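Local atomic coordinates of FAD-dependent oxidoreductase (Actinomadura kijaniata, PDB entry 3M9V), a protein that binds FMN and dTDP and, as a flavin-dependent oxidoreductase of the acyl-CoA dehydrogenase family, acts in the biosynthesis of the sugar D-kijanose. Residues 42-45 against 46-50; 128-131 against 132-136; 145-149 against 150-154. All coordinates share one frame; numbering follows the deposited sequence.

Interaction 1 of 3, residues 42-45 against 46-50; sequences AAEH and DRDGT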
ATOM      1  N   ALA A  42     -10.407 -13.543 -28.766  1.00 21.89           N
ATOM      2  CA  ALA A  42      -9.435 -12.711 -28.035  1.00 20.79           C
ATOM      3  C   ALA A  42      -8.088 -13.400 -27.844  1.00 19.31           C
ATOM      4  O   ALA A  42      -7.042 -12.793 -28.107  1.00 17.61           O
ATOM      5  CB  ALA A  42      -9.974 -12.211 -26.685  1.00 19.98           C
ATOM      6  N   ALA A  43      -8.103 -14.667 -27.433  1.00 18.22           N
ATOM      7  CA  ALA A  43      -6.852 -15.361 -27.098  1.00 21.27           C
ATOM      8  C   ALA A  43      -5.963 -15.518 -28.324  1.00 21.50           C
ATOM      9  O   ALA A  43      -4.743 -15.392 -28.242  1.00 19.63           O
ATOM     10  CB  ALA A  43      -7.085 -16.770 -26.447  1.00 22.23           C
ATOM     11  N   GLU A  44      -6.572 -15.832 -29.467  1.00 23.11           N
ATOM     12  CA  GLU A  44      -5.783 -16.069 -30.675  1.00 21.72           C
ATOM     13  C   GLU A  44      -5.155 -14.737 -31.077  1.00 20.28           C
ATOM     14  O   GLU A  44      -3.982 -14.692 -31.461  1.00 21.41           O
ATOM     15  CB  GLU A  44      -6.722 -16.528 -31.796  1.00 25.06           C
ATOM     16  CG  GLU A  44      -6.137 -16.409 -33.204  1.00 35.88           C
ATOM     17  CD  GLU A  44      -7.193 -16.299 -34.313  1.00 50.45           C
ATOM     18  OE1 GLU A  44      -6.988 -15.512 -35.270  1.00 52.37           O
ATOM     19  OE2 GLU A  44      -8.238 -16.988 -34.241  1.00 55.05           O
ATOM     20  N   HIS A  45      -5.912 -13.643 -31.066  1.00 18.63           N
ATOM     21  CA  HIS A  45      -5.324 -12.371 -31.515  1.00 19.46           C
ATOM     22  C   HIS A  45      -4.214 -11.852 -30.595  1.00 19.26           C
ATOM     23  O   HIS A  45      -3.262 -11.209 -31.036  1.00 21.52           O
ATOM     24  CB  HIS A  45      -6.409 -11.320 -31.714  1.00 18.64           C
ATOM     25  CG  HIS A  45      -7.292 -11.629 -32.887  1.00 24.69           C
ATOM     26  ND1 HIS A  45      -6.808 -11.696 -34.179  1.00 22.86           N
ATOM     27  CD2 HIS A  45      -8.608 -11.941 -32.961  1.00 22.94           C
ATOM     28  CE1 HIS A  45      -7.798 -11.976 -35.008  1.00 22.64           C
ATOM     29  NE2 HIS A  45      -8.899 -12.136 -34.292  1.00 26.95           N
ATOM     30  N   ASP A  46      -4.363 -12.101 -29.299  1.00 16.75           N
ATOM     31  CA  ASP A  46      -3.298 -11.785 -28.358  1.00 17.89           C
ATOM     32  C   ASP A  46      -2.042 -12.612 -28.606  1.00 20.12           C
ATOM     33  O   ASP A  46      -0.921 -12.112 -28.571  1.00 19.91           O
ATOM     34  CB  ASP A  46      -3.811 -12.018 -26.935  1.00 14.71           C
ATOM     35  CG  ASP A  46      -2.713 -11.895 -25.898  1.00 17.55           C
ATOM     36  OD1 ASP A  46      -2.191 -10.804 -25.607  1.00 19.56           O
ATOM     37  OD2 ASP A  46      -2.325 -12.914 -25.318  1.00 24.59           O
ATOM     38  N   ARG A  47      -2.224 -13.913 -28.803  1.00 22.01           N
ATOM     39  CA  ARG A  47      -1.090 -14.787 -29.043  1.00 24.72           C
ATOM     40  C   ARG A  47      -0.358 -14.300 -30.290  1.00 24.93           C
ATOM     41  O   ARG A  47       0.837 -14.010 -30.258  1.00 27.10           O
ATOM     42  CB  ARG A  47      -1.637 -16.205 -29.196  1.00 25.68           C
ATOM     43  CG  ARG A  47      -0.594 -17.243 -29.554  1.00 38.58           C
ATOM     44  CD  ARG A  47      -1.240 -18.638 -29.678  1.00 49.56           C
ATOM     45  NE  ARG A  47      -2.410 -18.778 -28.803  1.00 55.71           N
ATOM     46  CZ  ARG A  47      -3.648 -19.065 -29.205  1.00 55.21           C
ATOM     47  NH1 ARG A  47      -3.898 -19.254 -30.493  1.00 55.95           N
ATOM     48  NH2 ARG A  47      -4.647 -19.169 -28.332  1.00 50.66           N
ATOM     49  N   ASP A  48      -1.070 -14.128 -31.394  1.00 24.67           N
ATOM     50  CA  ASP A  48      -0.402 -13.766 -32.642  1.00 25.53           C
ATOM     51  C   ASP A  48      -0.131 -12.272 -32.789  1.00 24.94           C
ATOM     52  O   ASP A  48       0.605 -11.921 -33.692  1.00 22.91           O
ATOM     53  CB  ASP A  48      -1.239 -14.140 -33.871  1.00 28.22           C
ATOM     54  CG  ASP A  48      -1.597 -15.623 -33.923  1.00 30.09           C
ATOM     55  OD1 ASP A  48      -0.816 -16.440 -33.402  1.00 33.07           O
ATOM     56  OD2 ASP A  48      -2.666 -15.958 -34.470  1.00 34.98           O
ATOM     57  N   GLY A  49      -0.743 -11.393 -31.998  1.00 23.67           N
ATOM     58  CA  GLY A  49      -0.458  -9.963 -32.128  1.00 20.58           C
ATOM     59  C   GLY A  49      -1.159  -9.357 -33.334  1.00 21.89           C
ATOM     60  O   GLY A  49      -0.602  -8.504 -34.016  1.00 22.55           O
ATOM     61  N   THR A  50      -2.373  -9.804 -33.642  1.00 21.94           N
ATOM     62  CA  THR A  50      -2.990  -9.408 -34.901  1.00 21.85           C
ATOM     63  C   THR A  50      -4.313  -8.722 -34.593  1.00 21.53           C
ATOM     64  O   THR A  50      -4.991  -9.012 -33.603  1.00 20.50           O
ATOM     65  CB  THR A  50      -3.308 -10.636 -35.804  1.00 21.73           C
ATOM     66  OG1 THR A  50      -4.176 -11.534 -35.100  1.00 24.35           O
ATOM     67  CG2 THR A  50      -2.038 -11.371 -36.252  1.00 23.16           C
TER
HETATM   68  O   HOH W   1      -3.612 -15.547 -25.619  1.00 40.99           O
HETATM   69  O   HOH W   2      -4.428 -14.349 -35.354  1.00 43.05           O
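Thr50 OG1 is held between two partners. His45 ND1 donates to it at 2.8 Å, almost straight at 171°, and Thr50 OG1 donates a hydrogen bond to a water. That hydroxyl lies at the edge of the imidazole, in the ring plane, so the bond fixes the rotation of the ring. With His45 CG anti to the carbonyl carbon (chi1 -69°), the ring lies on the side of Thr50, and the second torsion turns ND1 to its hydroxyl.

The water that Thr50 OG1 reaches donates in turn to Glu44 OE1 and Asp48 OD2. These two carboxylates lie close, with Glu44 OE1 and Asp48 OD2 4.4 Å apart. The shared water is likely to ease their repulsion. Glu44 OE1 also lies 3.6 Å above the plane of the His45 ring, toward its rim.

This is the C-terminal end of helix 35-48, in the N-terminal domain of an acyl-CoA dehydrogenase fold. Gly49 leaves the helix with positive phi (77°). His45 O then accepts Thr50 N at 3.1 Å, in the carbonyl plane and on a lone pair. This is the six-to-one bond seen in Schellman motifs. Gly49 N gives His45 O a second, weak bond.

One turn back, Arg47 N bonds to Ala43 O at 3.0 Å. The Arg47 chain bends at chi3 and swings its guanidinium back along the helix, with Ala43 O 3.7 Å above the guanidinium plane and Glu44 CA over the same group. A second water donates to both Ala43 O and Asp46 OD2. Asp46 OD2 is further held by a salt bridge to Arg378 on helix 372-379, and Arg375 of that helix packs on Ala42, Ala43 and Asp46. Arg220 bonds to the backbone oxygen of Asp46.

Interaction 2 of 3, residues 128-131 against 132-136; sequences ERIL and RGMVA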
ATOM      1  N   GLU A 128     -18.372  17.340 -41.014  1.00 29.88           N
ATOM      2  CA  GLU A 128     -19.640  16.764 -41.501  1.00 30.77           C
ATOM      3  C   GLU A 128     -19.430  15.608 -42.487  1.00 30.96           C
ATOM      4  O   GLU A 128     -20.074  14.549 -42.419  1.00 29.26           O
ATOM      5  CB  GLU A 128     -20.561  17.822 -42.142  1.00 31.55           C
ATOM      6  CG  GLU A 128     -21.866  17.197 -42.607  1.00 33.72           C
ATOM      7  CD  GLU A 128     -22.926  18.155 -43.114  1.00 38.85           C
ATOM      8  OE1 GLU A 128     -23.752  17.682 -43.916  1.00 45.82           O
ATOM      9  OE2 GLU A 128     -23.002  19.333 -42.712  1.00 41.43           O
ATOM     10  N   ARG A 129     -18.490  15.804 -43.406  1.00 30.29           N
ATOM     11  CA  ARG A 129     -18.212  14.726 -44.351  1.00 31.87           C
ATOM     12  C   ARG A 129     -17.721  13.477 -43.627  1.00 29.47           C
ATOM     13  O   ARG A 129     -18.212  12.370 -43.853  1.00 28.98           O
ATOM     14  CB  ARG A 129     -17.230  15.132 -45.455  1.00 31.94           C
ATOM     15  CG  ARG A 129     -17.417  14.209 -46.661  1.00 43.36           C
ATOM     16  CD  ARG A 129     -17.318  14.888 -48.033  1.00 59.53           C
ATOM     17  NE  ARG A 129     -15.996  15.467 -48.286  1.00 62.93           N
ATOM     18  CZ  ARG A 129     -15.733  16.770 -48.291  1.00 64.97           C
ATOM     19  NH1 ARG A 129     -14.488  17.173 -48.518  1.00 68.96           N
ATOM     20  NH2 ARG A 129     -16.695  17.663 -48.084  1.00 60.33           N
ATOM     21  N   ILE A 130     -16.756  13.653 -42.727  1.00 28.64           N
ATOM     22  CA  ILE A 130     -16.260  12.476 -42.014  1.00 26.44           C
ATOM     23  C   ILE A 130     -17.322  11.741 -41.181  1.00 24.68           C
ATOM     24  O   ILE A 130     -17.393  10.508 -41.154  1.00 24.39           O
ATOM     25  CB  ILE A 130     -15.040  12.855 -41.164  1.00 25.48           C
ATOM     26  CG1 ILE A 130     -13.955  13.365 -42.110  1.00 25.30           C
ATOM     27  CG2 ILE A 130     -14.576  11.639 -40.381  1.00 25.21           C
ATOM     28  CD1 ILE A 130     -12.739  13.959 -41.425  1.00 31.92           C
ATOM     29  N   LEU A 131     -18.116  12.523 -40.454  1.00 24.80           N
ATOM     30  CA  LEU A 131     -19.167  12.021 -39.571  1.00 24.04           C
ATOM     31  C   LEU A 131     -20.217  11.205 -40.339  1.00 25.41           C
ATOM     32  O   LEU A 131     -20.560  10.099 -39.895  1.00 21.58           O
ATOM     33  CB  LEU A 131     -19.814  13.160 -38.765  1.00 25.27           C
ATOM     34  CG  LEU A 131     -19.018  13.866 -37.652  1.00 27.14           C
ATOM     35  CD1 LEU A 131     -19.660  15.218 -37.307  1.00 24.32           C
ATOM     36  CD2 LEU A 131     -18.957  13.019 -36.364  1.00 21.16           C
ATOM     37  N   ARG A 132     -20.709  11.688 -41.485  1.00 23.59           N
ATOM     38  CA  ARG A 132     -21.589  10.797 -42.254  1.00 24.54           C
ATOM     39  C   ARG A 132     -20.816   9.604 -42.782  1.00 24.30           C
ATOM     40  O   ARG A 132     -21.332   8.498 -42.844  1.00 24.63           O
ATOM     41  CB  ARG A 132     -22.313  11.470 -43.424  1.00 25.24           C
ATOM     42  CG  ARG A 132     -22.107  12.955 -43.533  1.00 30.52           C
ATOM     43  CD  ARG A 132     -22.966  13.489 -44.668  1.00 40.33           C
ATOM     44  NE  ARG A 132     -24.377  13.306 -44.349  1.00 44.41           N
ATOM     45  CZ  ARG A 132     -25.190  14.317 -44.067  1.00 45.31           C
ATOM     46  NH1 ARG A 132     -26.454  14.072 -43.766  1.00 40.78           N
ATOM     47  NH2 ARG A 132     -24.713  15.556 -44.085  1.00 44.38           N
ATOM     48  N   GLY A 133     -19.552   9.783 -43.140  1.00 24.23           N
ATOM     49  CA  GLY A 133     -18.759   8.578 -43.354  1.00 25.77           C
ATOM     50  C   GLY A 133     -18.829   7.519 -42.260  1.00 27.82           C
ATOM     51  O   GLY A 133     -18.950   6.313 -42.537  1.00 26.38           O
ATOM     52  N   MET A 134     -18.714   7.968 -41.008  1.00 26.04           N
ATOM     53  CA  MET A 134     -18.584   7.031 -39.887  1.00 23.74           C
ATOM     54  C   MET A 134     -19.868   6.223 -39.787  1.00 24.57           C
ATOM     55  O   MET A 134     -19.859   5.020 -39.519  1.00 23.37           O
ATOM     56  CB  MET A 134     -18.265   7.763 -38.576  1.00 21.52           C
ATOM     57  CG  MET A 134     -16.968   8.567 -38.620  1.00 24.13           C
ATOM     58  SD  MET A 134     -16.648   9.659 -37.211  1.00 30.57           S
ATOM     59  CE  MET A 134     -16.828   8.507 -35.862  1.00 22.53           C
ATOM     60  N   VAL A 135     -20.997   6.895 -39.990  1.00 27.96           N
ATOM     61  CA  VAL A 135     -22.275   6.183 -39.864  1.00 29.94           C
ATOM     62  C   VAL A 135     -22.401   5.113 -40.947  1.00 31.23           C
ATOM     63  O   VAL A 135     -22.856   3.982 -40.726  1.00 31.89           O
ATOM     64  CB  VAL A 135     -23.443   7.183 -39.988  1.00 32.21           C
ATOM     65  CG1 VAL A 135     -24.781   6.437 -39.941  1.00 31.73           C
ATOM     66  CG2 VAL A 135     -23.370   8.259 -38.890  1.00 29.76           C
ATOM     67  N   ALA A 136     -21.965   5.495 -42.141  1.00 32.46           N
ATOM     68  CA  ALA A 136     -22.181   4.672 -43.329  1.00 34.98           C
ATOM     69  C   ALA A 136     -21.334   3.409 -43.245  1.00 35.71           C
ATOM     70  O   ALA A 136     -21.568   2.449 -43.973  1.00 37.64           O
ATOM     71  CB  ALA A 136     -21.794   5.474 -44.584  1.00 33.82           C
TER
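Met134 N is shared between two acceptors one turn back on helix 121-136. It bonds to Ile130 O at 2.9 Å, with the donor in the carbonyl plane, and only weakly to Leu131 O. The backbone around it is regular alpha helix. Gly133 N donates to Arg129 O at 3.0 Å, and Val135 N donates to Leu131 O at 3.2 Å.

On the surface of the helix, the side chains of Glu128 and Arg132 lie side by side, one turn apart, and point the same way. They pair as a salt bridge between Glu128 OE1 and Arg132 NH2. These two charged atoms are modelled too close together, so the detail of the bridge is doubtful.

Apolar packing takes up the other side of the helix. Met134 CG is anti to its own carbonyl carbon (chi1 -60°), so it lies back along the helix, 3.2 Å from Ile130 O. The same methylene touches Ile130 CG2 at 4.3 Å. Beyond it, Met134 SD reaches Leu131 CD2 at 4.2 Å, the two side chains lying alongside each other. Replacing Met134 with an alanine would probably leave Leu131 CD2 and Ile130 CG2 without these partners and open a gap toward Gln105 of helix 96-118. Val135 CG2 lies 3.5 Å from Leu131 O.

The buried face rests on helix 96-118 in the helical N-terminal domain, where Leu112 takes Ile130 and Leu131, and Gln105 meets Met134. Trp116 of the same helix touches Leu131 and gives Glu128 OE2 a weak hydrogen bond, while Val69, in a loop, lies against Leu131 and Val135.

Interaction 3 of 3, residues 145-149 against 150-154; sequences IKDHH and TAVTT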
ATOM      1  N   ILE A 145      -0.964  11.155 -32.821  1.00 31.11           N
ATOM      2  CA  ILE A 145      -0.712  12.239 -31.880  1.00 32.63           C
ATOM      3  C   ILE A 145       0.776  12.394 -31.594  1.00 32.39           C
ATOM      4  O   ILE A 145       1.342  13.467 -31.761  1.00 31.84           O
ATOM      5  CB  ILE A 145      -1.488  12.016 -30.569  1.00 34.82           C
ATOM      6  CG1 ILE A 145      -2.982  11.975 -30.898  1.00 35.36           C
ATOM      7  CG2 ILE A 145      -1.127  13.117 -29.571  1.00 32.97           C
ATOM      8  CD1 ILE A 145      -3.818  11.440 -29.753  1.00 38.18           C
ATOM      9  N   LYS A 146       1.437  11.311 -31.217  1.00 32.52           N
ATOM     10  CA  LYS A 146       2.796  11.425 -30.707  1.00 33.30           C
ATOM     11  C   LYS A 146       3.864  11.163 -31.758  1.00 32.75           C
ATOM     12  O   LYS A 146       3.873  10.103 -32.399  1.00 29.72           O
ATOM     13  CB  LYS A 146       3.010  10.463 -29.532  1.00 35.29           C
ATOM     14  CG  LYS A 146       4.478  10.414 -29.070  1.00 36.13           C
ATOM     15  CD  LYS A 146       4.593  10.230 -27.570  1.00 46.22           C
ATOM     16  CE  LYS A 146       5.932   9.621 -27.169  1.00 49.40           C
ATOM     17  NZ  LYS A 146       5.589   8.298 -26.573  1.00 50.30           N
ATOM     18  N   ASP A 147       4.749  12.143 -31.913  1.00 30.62           N
ATOM     19  CA  ASP A 147       5.868  12.017 -32.825  1.00 32.20           C
ATOM     20  C   ASP A 147       6.778  10.873 -32.427  1.00 33.51           C
ATOM     21  O   ASP A 147       7.086  10.725 -31.253  1.00 33.54           O
ATOM     22  CB  ASP A 147       6.672  13.315 -32.864  1.00 32.92           C
ATOM     23  CG  ASP A 147       6.103  14.300 -33.850  1.00 35.11           C
ATOM     24  OD1 ASP A 147       5.218  13.916 -34.642  1.00 33.21           O
ATOM     25  OD2 ASP A 147       6.524  15.471 -33.804  1.00 37.93           O
ATOM     26  N   HIS A 148       7.187  10.060 -33.393  1.00 35.11           N
ATOM     27  CA  HIS A 148       8.309   9.148 -33.219  1.00 38.31           C
ATOM     28  C   HIS A 148       9.609   9.907 -32.910  1.00 41.57           C
ATOM     29  O   HIS A 148       9.768  11.062 -33.301  1.00 41.21           O
ATOM     30  CB  HIS A 148       8.477   8.356 -34.512  1.00 37.69           C
ATOM     31  CG  HIS A 148       9.549   7.315 -34.447  1.00 42.07           C
ATOM     32  ND1 HIS A 148       9.277   5.983 -34.211  1.00 41.72           N
ATOM     33  CD2 HIS A 148      10.895   7.410 -34.573  1.00 42.06           C
ATOM     34  CE1 HIS A 148      10.408   5.300 -34.212  1.00 44.97           C
ATOM     35  NE2 HIS A 148      11.403   6.141 -34.433  1.00 46.01           N
ATOM     36  N   HIS A 149      10.579   9.298 -32.232  1.00 45.63           N
ATOM     37  CA  HIS A 149      11.710  10.103 -31.745  1.00 48.76           C
ATOM     38  C   HIS A 149      12.615  10.641 -32.860  1.00 49.60           C
ATOM     39  O   HIS A 149      13.201  11.718 -32.743  1.00 50.43           O
ATOM     40  CB  HIS A 149      12.483   9.382 -30.634  1.00 49.10           C
ATOM     41  CG  HIS A 149      13.239   8.178 -31.099  1.00 53.84           C
ATOM     42  ND1 HIS A 149      14.484   8.263 -31.687  1.00 59.68           N
ATOM     43  CD2 HIS A 149      12.918   6.861 -31.084  1.00 57.70           C
ATOM     44  CE1 HIS A 149      14.904   7.050 -32.003  1.00 60.08           C
ATOM     45  NE2 HIS A 149      13.974   6.182 -31.646  1.00 59.21           N
ATOM     46  N   THR A 150      12.697   9.922 -33.975  1.00 50.22           N
ATOM     47  CA  THR A 150      13.463  10.390 -35.131  1.00 50.60           C
ATOM     48  C   THR A 150      12.888  11.555 -35.946  1.00 49.45           C
ATOM     49  O   THR A 150      13.533  11.965 -36.911  1.00 50.40           O
ATOM     50  CB  THR A 150      13.684   9.275 -36.174  1.00 50.85           C
ATOM     51  OG1 THR A 150      12.464   9.054 -36.896  1.00 52.57           O
ATOM     52  CG2 THR A 150      14.172   7.972 -35.541  1.00 52.47           C
ATOM     53  N   ALA A 151      11.726  12.100 -35.593  1.00 47.29           N
ATOM     54  CA  ALA A 151      10.983  12.966 -36.512  1.00 44.84           C
ATOM     55  C   ALA A 151      10.132  14.016 -35.820  1.00 43.23           C
ATOM     56  O   ALA A 151       9.545  13.745 -34.779  1.00 43.85           O
ATOM     57  CB  ALA A 151      10.070  12.142 -37.413  1.00 44.55           C
ATOM     58  N   VAL A 152      10.027  15.204 -36.403  1.00 40.79           N
ATOM     59  CA  VAL A 152       9.019  16.163 -35.971  1.00 39.51           C
ATOM     60  C   VAL A 152       8.013  16.434 -37.096  1.00 39.59           C
ATOM     61  O   VAL A 152       8.365  16.991 -38.139  1.00 39.19           O
ATOM     62  CB  VAL A 152       9.657  17.458 -35.458  1.00 40.47           C
ATOM     63  CG1 VAL A 152      10.827  17.830 -36.358  1.00 43.48           C
ATOM     64  CG2 VAL A 152       8.633  18.574 -35.357  1.00 39.30           C
ATOM     65  N   THR A 153       6.756  16.046 -36.894  1.00 36.04           N
ATOM     66  CA  THR A 153       5.838  15.953 -38.022  1.00 32.71           C
ATOM     67  C   THR A 153       5.439  17.372 -38.410  1.00 33.96           C
ATOM     68  O   THR A 153       4.847  18.095 -37.609  1.00 33.31           O
ATOM     69  CB  THR A 153       4.600  15.116 -37.658  1.00 33.01           C
ATOM     70  OG1 THR A 153       5.013  13.766 -37.430  1.00 25.63           O
ATOM     71  CG2 THR A 153       3.565  15.147 -38.785  1.00 30.14           C
ATOM     72  N   THR A 154       5.744  17.769 -39.644  1.00 32.96           N
ATOM     73  CA  THR A 154       5.605  19.171 -40.047  1.00 33.18           C
ATOM     74  C   THR A 154       4.825  19.295 -41.354  1.00 31.74           C
ATOM     75  O   THR A 154       4.908  18.434 -42.229  1.00 32.25           O
ATOM     76  CB  THR A 154       6.998  19.831 -40.213  1.00 32.31           C
ATOM     77  OG1 THR A 154       7.763  19.046 -41.126  1.00 40.07           O
ATOM     78  CG2 THR A 154       7.796  19.705 -38.943  1.00 35.79           C
TER
HETATM   79  O   HOH W   3       4.655  17.779 -34.921  1.00 46.68           O
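This is a local turn contact in the middle, beta-sheet domain, where the chain leaves strand 141-147 and comes round toward strand 154-157. A type I beta turn runs from His148 to Ala151. Ala151 N closes it by bonding to His148 O at 3.2 Å, from above the carbonyl plane.

Asp147 ties the two ends of the loop together. Thr153 OG1 donates to Asp147 OD1 at 2.8 Å, and Thr153 N donates to Asp147 OD2 at 3.2 Å. Both donors lie about 40° out of the carboxylate plane. A water joins Asp147 OD2 to Thr153 O, adding a third link.

Outside the tie, the turn carries two histidines around Thr150. The CD2 edge of His148 faces the Thr150 backbone, with His148 CD2 3.1 Å from Thr150 N, near the ring plane. Thr150 CG2 makes an off-centre CH-pi contact with His149, 4.1 Å from the ring centroid. His149 CG lies between its backbone N and carbonyl carbon (chi1 69°), which brings one face of the ring to His148 NE2, 3.6 Å above its plane near the rim. His148 ND1 is hydrogen-bonded to Asp226.

Asp147 OD1 also forms a salt bridge with Lys169 on strand 163-172, and that lysine bonds to Ile145 O as well. With this cation and the threonine donors around it, the Asp147 carboxylate probably stays ionised.

In the fold
The three contacts follow one another along the chain and do not touch. Their centres are 28 to 30 Å apart. Interactions 1 and 2 lie on separate helices of the N-terminal domain, while interaction 3 is in the middle domain; helix 121-136 leads on to strand 141-147. Interaction 2 is nearest the nucleotide: the Leu131 side chain is about 7 Å from that of Glu115, which binds dTDP, and about 10 Å from the bound dTDP. In interaction 3, Ile145 belongs to the FMN site, and the Asp147 side chain is about 7 Å from that of Asn184, another residue that binds dTDP. Interaction 1 is away from both sites.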